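Local coordinates for protein member of DUF4221 family (Bacteroides vulgatus, PDB 3S9J) that is of unknown function but folds as a six-bladed beta-propeller that holds sodium ions in the crystal, at residues A[39-44]-A[56-61]; A[76-81]-A[95-100]; A[83-88]-A[138-143]; A[89-94]-A[106-111]. All blocks are in the same frame, centred on the assembly; numbering follows the deposited sequence. Where two conformers were deposited one is given.

Contact 1 comes first along the chain and lies in the four-stranded sheet 31-69, one blade of the propeller; contacts 2, 3 and 4 all involve the next sheet, 84-117. Contacts 2 and 4 share strand 93-97, their centres about 14 Å apart, while contact 3 reaches from strand 84-86 to strand 139-141 in the sheet that follows. The segments of contact 2 alternate in sequence with those of contacts 3 and 4, and contact 4 falls wholly between the two segments of contact 3. Contacts 1 and 2 lie farthest apart, about 24 Å between centres. H43 of contact 1 bonds to S84, joining the first two of these blades, and contact 3 joins the second to the third.

Contact 1 (A[39-44]-A[56-61]); sequences KEYLHF and IFDIEN
D58 turns CG anti to its backbone N (chi1 -179°), and K39, in one of two modelled conformers, bends at chi3 and chi4, setting CE and NZ against the acid. In this conformer K39 NZ makes salt bridges to D58 OD1 at 2.8 Å, on the syn side but well out of the carboxylate plane, and to E60 OE1 at 3.1 Å. From the opposite face of the D58 plane the backbone N of N61 reaches OD1, an Asx motif, while N61 ND2 bonds to D58 OD2 at 2.8 Å. One water donates to E40 O and D58 OD1 and accepts from E60 N. An alanine in place of D58 would probably leave K39 with E60 alone of these two acids and free the N61 amide to turn. E40 crosses I59 at about a right angle, E40 CG and CD against I59 CD1 and E40 OE2 3.6 Å from I59 CG2, while OE1 is held by Q33 and R335. L42 and F57 exchange two backbone bonds as a hydrogen-bonded antiparallel pair. Their neighbour F44 offers a ring face to the edge of F57, F57 CE2 to F44 CG 3.6 Å, a T-shaped stack with planes at 81°. On the sheet's other face I56 CG2 rests on Y41 CB at 3.8 Å. This is a beta hairpin, strands 39-46 and 53-58, the middle of a propeller blade.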
loop_
_atom_site.group_PDB
_atom_site.type_symbol
_atom_site.label_atom_id
_atom_site.label_comp_id
_atom_site.label_asym_id
_atom_site.label_seq_id
_atom_site.Cartn_x
_atom_site.Cartn_y
_atom_site.Cartn_z
ATOM N N LYS A 39 -20.214 -2.731 -11.801
ATOM C CA LYS A 39 -19.146 -2.004 -12.501
ATOM C C LYS A 39 -17.924 -1.833 -11.591
ATOM O O LYS A 39 -18.024 -1.913 -10.367
ATOM C CB LYS A 39 -19.645 -0.617 -12.944
ATOM C CG LYS A 39 -20.379 -0.584 -14.293
ATOM C CD LYS A 39 -21.037 0.784 -14.569
ATOM C CE LYS A 39 -20.094 1.988 -14.343
ATOM N NZ LYS A 39 -19.337 2.438 -15.561
ATOM N N GLU A 40 -16.754 -1.598 -12.192
ATOM C CA GLU A 40 -15.567 -1.338 -11.399
ATOM C C GLU A 40 -15.254 0.167 -11.376
ATOM O O GLU A 40 -15.387 0.892 -12.378
ATOM C CB GLU A 40 -14.325 -2.131 -11.843
ATOM C CG GLU A 40 -13.997 -2.001 -13.307
ATOM C CD GLU A 40 -12.634 -2.564 -13.707
ATOM O OE1 GLU A 40 -11.817 -2.955 -12.839
ATOM O OE2 GLU A 40 -12.390 -2.610 -14.923
ATOM N N TYR A 41 -14.755 0.588 -10.233
ATOM C CA TYR A 41 -14.433 1.958 -9.953
ATOM C C TYR A 41 -13.065 2.046 -9.268
ATOM O O TYR A 41 -12.559 1.061 -8.730
ATOM C CB TYR A 41 -15.490 2.567 -9.021
ATOM C CG TYR A 41 -16.870 2.592 -9.616
ATOM C CD1 TYR A 41 -17.282 3.642 -10.402
ATOM C CD2 TYR A 41 -17.769 1.557 -9.368
ATOM C CE1 TYR A 41 -18.534 3.661 -10.997
ATOM C CE2 TYR A 41 -19.029 1.571 -9.940
ATOM C CZ TYR A 41 -19.402 2.629 -10.746
ATOM O OH TYR A 41 -20.643 2.666 -11.322
ATOM N N LEU A 42 -12.516 3.255 -9.259
ATOM C CA LEU A 42 -11.364 3.566 -8.432
ATOM C C LEU A 42 -11.775 4.574 -7.350
ATOM O O LEU A 42 -12.218 5.689 -7.638
ATOM C CB LEU A 42 -10.188 4.082 -9.300
ATOM C CG LEU A 42 -8.828 4.268 -8.636
ATOM C CD1 LEU A 42 -8.310 2.941 -8.098
ATOM C CD2 LEU A 42 -7.777 4.936 -9.596
ATOM N N HIS A 43 -11.619 4.155 -6.103
ATOM C CA HIS A 43 -11.744 5.015 -4.935
ATOM C C HIS A 43 -10.440 5.817 -4.861
ATOM O O HIS A 43 -9.373 5.232 -4.738
ATOM C CB HIS A 43 -11.883 4.153 -3.705
ATOM C CG HIS A 43 -11.800 4.893 -2.399
ATOM N ND1 HIS A 43 -12.902 5.072 -1.587
ATOM C CD2 HIS A 43 -10.748 5.456 -1.744
ATOM C CE1 HIS A 43 -12.542 5.748 -0.508
ATOM N NE2 HIS A 43 -11.238 5.967 -0.559
ATOM N N PHE A 44 -10.512 7.134 -4.919
ATOM C CA PHE A 44 -9.307 7.950 -4.991
ATOM C C PHE A 44 -9.396 9.026 -3.922
ATOM O O PHE A 44 -10.104 10.009 -4.087
ATOM C CB PHE A 44 -9.222 8.539 -6.391
ATOM C CG PHE A 44 -7.981 9.369 -6.695
ATOM C CD1 PHE A 44 -7.939 10.731 -6.402
ATOM C CD2 PHE A 44 -6.917 8.801 -7.375
ATOM C CE1 PHE A 44 -6.823 11.509 -6.763
ATOM C CE2 PHE A 44 -5.802 9.588 -7.733
ATOM C CZ PHE A 44 -5.781 10.941 -7.432
ATOM N N ILE A 56 -14.469 9.313 -6.854
ATOM C CA ILE A 56 -14.646 7.994 -7.377
ATOM C C ILE A 56 -14.564 8.076 -8.892
ATOM O O ILE A 56 -15.325 8.833 -9.506
ATOM C CB ILE A 56 -16.037 7.413 -6.977
ATOM C CG1 ILE A 56 -16.236 7.451 -5.459
ATOM C CG2 ILE A 56 -16.213 5.980 -7.586
ATOM C CD1 ILE A 56 -15.194 6.679 -4.631
ATOM N N PHE A 57 -13.626 7.348 -9.493
ATOM C CA PHE A 57 -13.482 7.313 -10.929
ATOM C C PHE A 57 -14.179 6.096 -11.539
ATOM O O PHE A 57 -14.040 4.999 -11.036
ATOM C CB PHE A 57 -12.022 7.255 -11.357
ATOM C CG PHE A 57 -11.239 8.528 -11.103
ATOM C CD1 PHE A 57 -11.390 9.647 -11.923
ATOM C CD2 PHE A 57 -10.342 8.596 -10.077
ATOM C CE1 PHE A 57 -10.671 10.802 -11.688
ATOM C CE2 PHE A 57 -9.592 9.729 -9.863
ATOM C CZ PHE A 57 -9.728 10.833 -10.664
ATOM N N ASP A 58 -14.847 6.330 -12.655
ATOM C CA ASP A 58 -15.519 5.297 -13.482
ATOM C C ASP A 58 -14.540 4.752 -14.512
ATOM O O ASP A 58 -14.128 5.471 -15.425
ATOM C CB ASP A 58 -16.710 5.961 -14.133
ATOM C CG ASP A 58 -17.535 5.016 -15.003
ATOM O OD1 ASP A 58 -17.037 3.939 -15.415
ATOM O OD2 ASP A 58 -18.676 5.420 -15.294
ATOM N N ILE A 59 -14.106 3.508 -14.321
ATOM C CA ILE A 59 -13.055 2.928 -15.146
ATOM C C ILE A 59 -13.505 2.725 -16.596
ATOM O O ILE A 59 -12.813 3.152 -17.541
ATOM C CB ILE A 59 -12.498 1.639 -14.514
ATOM C CG1 ILE A 59 -11.665 1.977 -13.258
ATOM C CG2 ILE A 59 -11.619 0.888 -15.544
ATOM C CD1 ILE A 59 -11.420 0.796 -12.334
ATOM N N GLU A 60 -14.682 2.123 -16.783
ATOM C CA GLU A 60 -15.213 1.847 -18.122
ATOM C C GLU A 60 -15.342 3.139 -18.921
ATOM O O GLU A 60 -15.026 3.166 -20.090
ATOM C CB GLU A 60 -16.592 1.165 -17.997
ATOM C CG GLU A 60 -17.302 0.867 -19.329
ATOM C CD GLU A 60 -18.825 0.561 -19.185
ATOM O OE1 GLU A 60 -19.404 0.591 -18.061
ATOM O OE2 GLU A 60 -19.449 0.311 -20.240
ATOM N N ASN A 61 -15.821 4.207 -18.276
ATOM C CA ASN A 61 -16.125 5.452 -18.957
ATOM C C ASN A 61 -15.024 6.517 -18.853
ATOM O O ASN A 61 -15.140 7.599 -19.428
ATOM C CB ASN A 61 -17.481 5.985 -18.454
ATOM C CG ASN A 61 -18.631 5.076 -18.857
ATOM O OD1 ASN A 61 -18.766 4.749 -20.039
ATOM N ND2 ASN A 61 -19.421 4.650 -17.894
HETATM O O HOH W 1 -16.602 1.191 -14.692
#

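Contact 2 (A[76-81]-A[95-100]); sequences NGLPAV and VAQNNI. With FMT (formic acid), chain P.
Q97 and the loop residues L78, P79 and A80 make the tight part of this contact, where the loop before strand 84-86 packs on the end of strand 93-97 in one four-stranded propeller blade. Q97 CG lies anti to the carbonyl carbon (chi1 -51°) and the chain runs on extended (chi2 -169°), carrying the amide to the loop. Q97 OE1 accepts the backbone N-H of A80 at 2.9 Å, in the carbonyl plane and nearly straight (163°), and P79 CD sits 3.2 Å from Q97 OE1. Q97 NE2 lies 3.6 Å from L78 CD2, the two side chains crossing at about a right angle, and donates to a water that bonds to G77 O and weakly to S104. A80 O takes a CA-H contact from Q97 CA at 3.2 Å. A leucine in place of Q97 would probably leave the A80 N-H without its acceptor and the bridging water without a donor. At the far end, by 98-100, the link is less direct: I100 CD1 touches P79 CG at 3.8 Å, but only a water joins A80 O to N99 N, and exposed N99 donates through ND2 to formic acid, probably a crystallisation molecule. The one direct hydrogen bond between the segments is A80 N to Q97 OE1; two waters and CA-H...O contacts carry the rest, which implies a fastening largely dependent on this amide.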
loop_
_atom_site.group_PDB
_atom_site.type_symbol
_atom_site.label_atom_id
_atom_site.label_comp_id
_atom_site.label_asym_id
_atom_site.label_seq_id
_atom_site.Cartn_x
_atom_site.Cartn_y
_atom_site.Cartn_z
ATOM N N ASN A 76 -20.366 16.316 11.000
ATOM C CA ASN A 76 -19.686 15.304 10.190
ATOM C C ASN A 76 -18.201 15.594 10.050
ATOM O O ASN A 76 -17.558 15.156 9.115
ATOM C CB ASN A 76 -20.387 15.216 8.845
ATOM C CG ASN A 76 -21.801 14.695 8.985
ATOM O OD1 ASN A 76 -22.009 13.601 9.537
ATOM N ND2 ASN A 76 -22.782 15.476 8.535
ATOM N N GLY A 77 -17.645 16.304 11.028
ATOM C CA GLY A 77 -16.258 16.700 11.000
ATOM C C GLY A 77 -15.265 15.553 11.111
ATOM O O GLY A 77 -15.350 14.709 12.020
ATOM N N LEU A 78 -14.355 15.521 10.142
ATOM C CA LEU A 78 -13.250 14.590 10.072
ATOM C C LEU A 78 -11.989 15.421 10.044
ATOM O O LEU A 78 -11.532 15.827 8.964
ATOM C CB LEU A 78 -13.338 13.753 8.817
ATOM C CG LEU A 78 -14.622 12.951 8.624
ATOM C CD1 LEU A 78 -14.788 12.590 7.152
ATOM C CD2 LEU A 78 -14.643 11.690 9.487
ATOM N N PRO A 79 -11.389 15.672 11.231
ATOM C CA PRO A 79 -10.267 16.599 11.326
ATOM C C PRO A 79 -8.998 16.224 10.597
ATOM O O PRO A 79 -8.234 17.120 10.237
ATOM C CB PRO A 79 -9.977 16.646 12.846
ATOM C CG PRO A 79 -11.235 16.263 13.494
ATOM C CD PRO A 79 -11.842 15.230 12.568
ATOM N N ALA A 80 -8.722 14.930 10.384
ATOM C CA ALA A 80 -7.376 14.508 9.984
ATOM C C ALA A 80 -7.289 13.234 9.152
ATOM O O ALA A 80 -6.481 12.326 9.428
ATOM C CB ALA A 80 -6.480 14.377 11.212
ATOM N N VAL A 81 -8.100 13.184 8.105
ATOM C CA VAL A 81 -8.116 12.059 7.198
ATOM C C VAL A 81 -6.811 11.883 6.452
ATOM O O VAL A 81 -6.249 12.826 5.856
ATOM C CB VAL A 81 -9.242 12.190 6.156
ATOM C CG1 VAL A 81 -9.172 11.044 5.111
ATOM C CG2 VAL A 81 -10.585 12.273 6.841
ATOM N N VAL A 95 -12.269 5.458 7.220
ATOM C CA VAL A 95 -11.199 6.430 7.069
ATOM C C VAL A 95 -10.332 6.445 8.316
ATOM O O VAL A 95 -10.800 6.283 9.438
ATOM C CB VAL A 95 -11.676 7.881 6.731
ATOM C CG1 VAL A 95 -12.608 7.899 5.470
ATOM C CG2 VAL A 95 -12.353 8.541 7.939
ATOM N N ALA A 96 -9.039 6.596 8.078
ATOM C CA ALA A 96 -8.013 6.621 9.134
ATOM C C ALA A 96 -7.648 8.076 9.429
ATOM O O ALA A 96 -7.386 8.865 8.513
ATOM C CB ALA A 96 -6.754 5.854 8.717
ATOM N N GLN A 97 -7.630 8.420 10.716
ATOM C CA GLN A 97 -7.252 9.757 11.160
ATOM C C GLN A 97 -6.154 9.604 12.207
ATOM O O GLN A 97 -6.367 9.801 13.418
ATOM C CB GLN A 97 -8.459 10.532 11.671
ATOM C CG GLN A 97 -9.657 10.564 10.727
ATOM C CD GLN A 97 -10.684 11.527 11.146
ATOM O OE1 GLN A 97 -10.464 12.740 11.092
ATOM N NE2 GLN A 97 -11.831 11.020 11.585
ATOM N N ASN A 98 -4.987 9.217 11.719
ATOM C CA ASN A 98 -3.818 9.001 12.578
ATOM C C ASN A 98 -3.582 10.070 13.638
ATOM O O ASN A 98 -3.369 9.741 14.813
ATOM C CB ASN A 98 -2.579 8.855 11.731
ATOM C CG ASN A 98 -1.320 8.624 12.557
ATOM O OD1 ASN A 98 -1.069 7.529 12.992
ATOM N ND2 ASN A 98 -0.511 9.674 12.740
ATOM N N ASN A 99 -3.594 11.355 13.255
ATOM C CA ASN A 99 -3.105 12.394 14.132
ATOM C C ASN A 99 -3.990 12.592 15.346
ATOM O O ASN A 99 -3.554 13.168 16.323
ATOM C CB ASN A 99 -2.943 13.716 13.384
ATOM C CG ASN A 99 -1.797 13.694 12.396
ATOM O OD1 ASN A 99 -1.016 12.742 12.323
ATOM N ND2 ASN A 99 -1.692 14.784 11.604
ATOM N N ILE A 100 -5.229 12.096 15.299
ATOM C CA ILE A 100 -6.147 12.189 16.408
ATOM C C ILE A 100 -6.586 10.799 16.956
ATOM O O ILE A 100 -7.569 10.711 17.689
ATOM C CB ILE A 100 -7.402 13.071 16.078
ATOM C CG1 ILE A 100 -8.199 12.505 14.891
ATOM C CG2 ILE A 100 -7.004 14.557 15.834
ATOM C CD1 ILE A 100 -9.601 13.088 14.791
HETATM C C FMT P . -4.394 17.273 11.446
HETATM O O1 FMT P . -3.814 16.937 12.498
HETATM O O2 FMT P . -5.199 18.222 11.378
HETATM O O HOH W 2 -14.196 12.378 12.997
HETATM O O HOH W 3 -3.910 12.182 10.422
#

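Contact 3 (A[83-88]-A[138-143]); sequences GSRPSP and AFIKDS. With FMT (formic acid), chain J.
R85 NH2 donates to O1 of a formic acid molecule at 2.8 Å, near the plane of the guanidinium, and, weakly, to A138 O at 3.3 Å. R85 NH1 donates to the other oxygen of the formic acid, O2, at 3.0 Å, making a two-pronged pairing in which a probable crystallisation molecule occupies the guanidinium edge. NH1 also donates to S87 OG, tilted somewhat from the plane, and S87 OG passes its own hydrogen to R85 O at 3.0 Å, which ties the arginine tip back to its own strand. Strands 84-86 and 139-141 are the first strands of two successive propeller blades, a position that in this fold lines the central channel. Their backbones do not pair; the arginine bridges them. With CG between the backbone N and the carbonyl carbon, the bend at chi3 (-53°) sets R85 NE 3.6 Å from A138 CB, and NE itself bonds to P137 O. I140 crosses the arginine aslant, I140 CD1 3.5 Å from R85 NH1. I140 CD1 also reaches S87 CB at 4.0 Å and lies 3.6 Å from formic acid O2.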
loop_
_atom_site.group_PDB
_atom_site.type_symbol
_atom_site.label_atom_id
_atom_site.label_comp_id
_atom_site.label_asym_id
_atom_site.label_seq_id
_atom_site.Cartn_x
_atom_site.Cartn_y
_atom_site.Cartn_z
ATOM N N GLY A 83 -5.935 8.273 4.617
ATOM C CA GLY A 83 -6.217 6.884 4.344
ATOM C C GLY A 83 -7.729 6.682 4.376
ATOM O O GLY A 83 -8.419 7.100 5.318
ATOM N N SER A 84 -8.238 5.989 3.371
ATOM C CA SER A 84 -9.664 5.725 3.242
ATOM C C SER A 84 -9.873 4.555 2.317
ATOM O O SER A 84 -9.110 4.353 1.359
ATOM C CB SER A 84 -10.421 6.974 2.772
ATOM O OG SER A 84 -9.914 7.429 1.530
ATOM N N ARG A 85 -10.907 3.754 2.596
ATOM C CA ARG A 85 -11.090 2.533 1.865
ATOM C C ARG A 85 -12.551 2.179 1.670
ATOM O O ARG A 85 -13.344 2.288 2.612
ATOM C CB ARG A 85 -10.397 1.392 2.624
ATOM C CG ARG A 85 -11.012 1.095 3.950
ATOM C CD ARG A 85 -10.244 0.079 4.773
ATOM N NE ARG A 85 -9.940 -1.165 4.114
ATOM C CZ ARG A 85 -10.782 -2.172 3.873
ATOM N NH1 ARG A 85 -12.089 -2.112 4.150
ATOM N NH2 ARG A 85 -10.307 -3.271 3.339
ATOM N N PRO A 86 -12.898 1.725 0.464
ATOM C CA PRO A 86 -14.250 1.170 0.222
ATOM C C PRO A 86 -14.382 -0.101 1.036
ATOM O O PRO A 86 -13.458 -0.933 1.040
ATOM C CB PRO A 86 -14.259 0.874 -1.271
ATOM C CG PRO A 86 -12.849 0.760 -1.699
ATOM C CD PRO A 86 -12.011 1.573 -0.701
ATOM N N SER A 87 -15.499 -0.252 1.742
ATOM C CA SER A 87 -15.596 -1.279 2.771
ATOM C C SER A 87 -16.952 -2.033 2.696
ATOM O O SER A 87 -17.692 -2.071 3.693
ATOM C CB SER A 87 -15.407 -0.646 4.149
ATOM O OG SER A 87 -14.116 -0.075 4.273
ATOM N N PRO A 88 -17.242 -2.674 1.548
ATOM C CA PRO A 88 -16.369 -2.927 0.381
ATOM C C PRO A 88 -16.565 -2.012 -0.807
ATOM O O PRO A 88 -15.843 -2.136 -1.789
ATOM C CB PRO A 88 -16.772 -4.347 -0.025
ATOM C CG PRO A 88 -18.247 -4.370 0.242
ATOM C CD PRO A 88 -18.435 -3.563 1.510
ATOM N N ALA A 138 -5.659 -2.674 4.453
ATOM C CA ALA A 138 -6.424 -3.206 5.585
ATOM C C ALA A 138 -7.294 -4.332 5.067
ATOM O O ALA A 138 -7.334 -4.624 3.864
ATOM C CB ALA A 138 -7.240 -2.136 6.282
ATOM N N PHE A 139 -8.009 -4.998 5.972
ATOM C CA PHE A 139 -8.963 -5.997 5.581
ATOM C C PHE A 139 -9.996 -6.160 6.711
ATOM O O PHE A 139 -9.773 -5.718 7.864
ATOM C CB PHE A 139 -8.319 -7.330 5.186
ATOM C CG PHE A 139 -7.499 -7.996 6.286
ATOM C CD1 PHE A 139 -6.161 -7.667 6.466
ATOM C CD2 PHE A 139 -8.062 -8.949 7.121
ATOM C CE1 PHE A 139 -5.409 -8.271 7.476
ATOM C CE2 PHE A 139 -7.301 -9.574 8.134
ATOM C CZ PHE A 139 -5.973 -9.238 8.285
ATOM N N ILE A 140 -11.135 -6.708 6.348
ATOM C CA ILE A 140 -12.251 -6.869 7.298
ATOM C C ILE A 140 -12.569 -8.343 7.396
ATOM O O ILE A 140 -12.799 -9.018 6.391
ATOM C CB ILE A 140 -13.487 -6.017 6.911
ATOM C CG1 ILE A 140 -13.120 -4.521 6.961
ATOM C CG2 ILE A 140 -14.719 -6.302 7.849
ATOM C CD1 ILE A 140 -14.216 -3.566 6.553
ATOM N N LYS A 141 -12.540 -8.853 8.622
ATOM C CA LYS A 141 -12.899 -10.258 8.889
ATOM C C LYS A 141 -13.799 -10.245 10.119
ATOM O O LYS A 141 -13.446 -9.638 11.137
ATOM C CB LYS A 141 -11.638 -11.112 9.114
ATOM C CG LYS A 141 -11.894 -12.622 9.347
ATOM C CD LYS A 141 -10.574 -13.444 9.457
ATOM C CE LYS A 141 -10.820 -14.970 9.568
ATOM N NZ LYS A 141 -9.532 -15.818 9.570
ATOM N N ASP A 142 -14.978 -10.869 10.004
ATOM C CA ASP A 142 -15.914 -10.978 11.126
ATOM C C ASP A 142 -16.200 -9.605 11.757
ATOM O O ASP A 142 -16.154 -9.463 12.973
ATOM C CB ASP A 142 -15.327 -11.936 12.158
ATOM C CG ASP A 142 -16.382 -12.688 12.942
ATOM O OD1 ASP A 142 -17.601 -12.457 12.756
ATOM O OD2 ASP A 142 -15.959 -13.538 13.747
ATOM N N SER A 143 -16.460 -8.611 10.908
ATOM C CA SER A 143 -16.801 -7.239 11.310
ATOM C C SER A 143 -15.745 -6.507 12.179
ATOM O O SER A 143 -16.085 -5.603 12.944
ATOM C CB SER A 143 -18.187 -7.230 11.972
ATOM O OG SER A 143 -19.174 -7.604 11.006
HETATM C C FMT J . -13.342 -5.027 2.335
HETATM O O1 FMT J . -12.147 -4.981 2.014
HETATM O O2 FMT J . -13.882 -4.193 3.069
#

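Contact 4 (A[89-94]-A[106-111]); sequences DSQYIL and INSQGE. With FMT (formic acid), chain I.
I93 and I106 face each other as a hydrogen-bonded antiparallel pair where the hairpin of strands 93-97 and 102-106, the middle of a propeller blade, opens toward its flanking turns. Two backbone bonds close the pair, I93 N to I106 O and I106 N to I93 O, the second at 2.8 Å. Both side chains leave the same face of the sheet and cross at a slant. I106 holds CG1 between its backbone N and carbonyl carbon (chi1 65°), and I106 CG1 meets I93 CB at 3.8 Å; I68 of strand 63-69 and L70 just after it border this apolar patch. Beyond the pair each chain makes a type I turn headed by an Asx turn, with D89 OD1 accepting from Q91 N and N107 OD1 from Q109 N. Q91 points its CB away from the other segment, but a bend at chi2 (-53°) turns CD back, and Q91 OE1 comes to 3.5 Å from S108 OG in one of two serine conformers; NE2 bonds E36 of strand 31-36. A water joins the turns, donating to Q91 O and OE1 and accepting from S108 N at 3.0 Å. N107 CB rests 3.8 Å from Q91 O, while OD1 takes Q109 N and E111 N from opposite faces of the carbonyl plane. N107 ND2 donates almost straight (177°) to E111 OE1. N107 ND2 also donates to formic acid O2 at 2.7 Å.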
loop_
_atom_site.group_PDB
_atom_site.type_symbol
_atom_site.label_atom_id
_atom_site.label_comp_id
_atom_site.label_asym_id
_atom_site.label_seq_id
_atom_site.Cartn_x
_atom_site.Cartn_y
_atom_site.Cartn_z
ATOM N N ASP A 89 -17.539 -1.116 -0.718
ATOM C CA ASP A 89 -17.848 -0.194 -1.809
ATOM C C ASP A 89 -18.016 1.208 -1.262
ATOM O O ASP A 89 -17.625 1.472 -0.120
ATOM C CB ASP A 89 -19.058 -0.691 -2.609
ATOM C CG ASP A 89 -20.337 -0.797 -1.780
ATOM O OD1 ASP A 89 -20.507 -0.105 -0.777
ATOM O OD2 ASP A 89 -21.204 -1.608 -2.156
ATOM N N SER A 90 -18.573 2.120 -2.051
ATOM C CA SER A 90 -18.615 3.533 -1.661
ATOM C C SER A 90 -19.741 3.862 -0.701
ATOM O O SER A 90 -19.812 4.974 -0.199
ATOM C CB SER A 90 -18.744 4.422 -2.891
ATOM O OG SER A 90 -20.006 4.259 -3.524
ATOM N N GLN A 91 -20.600 2.896 -0.397
ATOM C CA GLN A 91 -21.723 3.159 0.511
ATOM C C GLN A 91 -21.328 3.145 1.972
ATOM O O GLN A 91 -22.049 3.692 2.833
ATOM C CB GLN A 91 -22.836 2.129 0.281
ATOM C CG GLN A 91 -23.416 2.157 -1.133
ATOM C CD GLN A 91 -23.873 3.546 -1.569
ATOM O OE1 GLN A 91 -24.583 4.236 -0.845
ATOM N NE2 GLN A 91 -23.445 3.962 -2.750
ATOM N N TYR A 92 -20.182 2.528 2.258
ATOM C CA TYR A 92 -19.646 2.427 3.605
ATOM C C TYR A 92 -18.152 2.392 3.485
ATOM O O TYR A 92 -17.564 1.424 2.979
ATOM C CB TYR A 92 -20.151 1.128 4.259
ATOM C CG TYR A 92 -19.700 0.931 5.721
ATOM C CD1 TYR A 92 -20.363 1.554 6.768
ATOM C CD2 TYR A 92 -18.630 0.105 6.023
ATOM C CE1 TYR A 92 -19.978 1.349 8.107
ATOM C CE2 TYR A 92 -18.219 -0.092 7.350
ATOM C CZ TYR A 92 -18.900 0.526 8.372
ATOM O OH TYR A 92 -18.511 0.297 9.673
ATOM N N ILE A 93 -17.570 3.510 3.888
ATOM C CA ILE A 93 -16.142 3.787 3.722
ATOM C C ILE A 93 -15.534 3.970 5.104
ATOM O O ILE A 93 -16.104 4.653 5.948
ATOM C CB ILE A 93 -15.927 5.066 2.864
ATOM C CG1 ILE A 93 -16.285 4.800 1.393
ATOM C CG2 ILE A 93 -14.432 5.595 2.976
ATOM C CD1 ILE A 93 -16.575 6.103 0.567
ATOM N N LEU A 94 -14.364 3.376 5.315
ATOM C CA LEU A 94 -13.626 3.552 6.550
ATOM C C LEU A 94 -12.464 4.526 6.292
ATOM O O LEU A 94 -11.783 4.430 5.276
ATOM C CB LEU A 94 -13.120 2.207 7.058
ATOM C CG LEU A 94 -14.218 1.334 7.707
ATOM C CD1 LEU A 94 -13.718 -0.099 7.936
ATOM C CD2 LEU A 94 -14.672 1.997 9.015
ATOM N N ILE A 106 -17.958 6.407 7.207
ATOM C CA ILE A 106 -18.768 7.423 6.535
ATOM C C ILE A 106 -19.613 6.799 5.453
ATOM O O ILE A 106 -19.328 5.692 4.978
ATOM C CB ILE A 106 -17.910 8.574 5.943
ATOM C CG1 ILE A 106 -16.991 8.098 4.819
ATOM C CG2 ILE A 106 -17.064 9.233 7.014
ATOM C CD1 ILE A 106 -16.265 9.251 4.099
ATOM N N ASN A 107 -20.690 7.496 5.074
ATOM C CA ASN A 107 -21.464 7.072 3.891
ATOM C C ASN A 107 -21.041 7.826 2.613
ATOM O O ASN A 107 -20.076 8.603 2.632
ATOM C CB ASN A 107 -22.970 7.178 4.152
ATOM C CG ASN A 107 -23.451 8.598 4.349
ATOM O OD1 ASN A 107 -22.797 9.545 3.936
ATOM N ND2 ASN A 107 -24.623 8.755 4.993
ATOM N N SER A 108 -21.759 7.590 1.503
ATOM C CA SER A 108 -21.392 8.148 0.202
ATOM C C SER A 108 -21.599 9.655 0.136
ATOM O O SER A 108 -21.169 10.288 -0.809
ATOM C CB SER A 108 -22.192 7.464 -0.917
ATOM O OG SER A 108 -23.591 7.618 -0.724
ATOM N N GLN A 109 -22.287 10.207 1.130
ATOM C CA GLN A 109 -22.505 11.644 1.229
ATOM C C GLN A 109 -21.493 12.285 2.179
ATOM O O GLN A 109 -21.579 13.487 2.495
ATOM C CB GLN A 109 -23.957 11.912 1.668
ATOM C CG GLN A 109 -25.015 11.444 0.646
ATOM C CD GLN A 109 -25.281 9.931 0.673
ATOM O OE1 GLN A 109 -25.529 9.338 1.733
ATOM N NE2 GLN A 109 -25.242 9.306 -0.506
ATOM N N GLY A 110 -20.527 11.484 2.660
ATOM C CA GLY A 110 -19.535 11.994 3.585
ATOM C C GLY A 110 -20.016 12.211 5.009
ATOM O O GLY A 110 -19.343 12.895 5.790
ATOM N N GLU A 111 -21.184 11.662 5.349
ATOM C CA GLU A 111 -21.730 11.790 6.693
ATOM C C GLU A 111 -21.154 10.730 7.591
ATOM O O GLU A 111 -21.001 9.586 7.190
ATOM C CB GLU A 111 -23.248 11.689 6.650
ATOM C CG GLU A 111 -23.851 12.821 5.792
ATOM C CD GLU A 111 -25.313 12.619 5.468
ATOM O OE1 GLU A 111 -25.816 11.480 5.534
ATOM O OE2 GLU A 111 -25.936 13.627 5.096
HETATM C C FMT I . -25.755 5.727 6.639
HETATM O O1 FMT I . -25.461 4.694 6.020
HETATM O O2 FMT I . -26.142 6.744 6.064
HETATM O O HOH W 4 -23.909 5.442 1.568
HETATM O O HOH W 5 -25.970 6.478 -1.252
#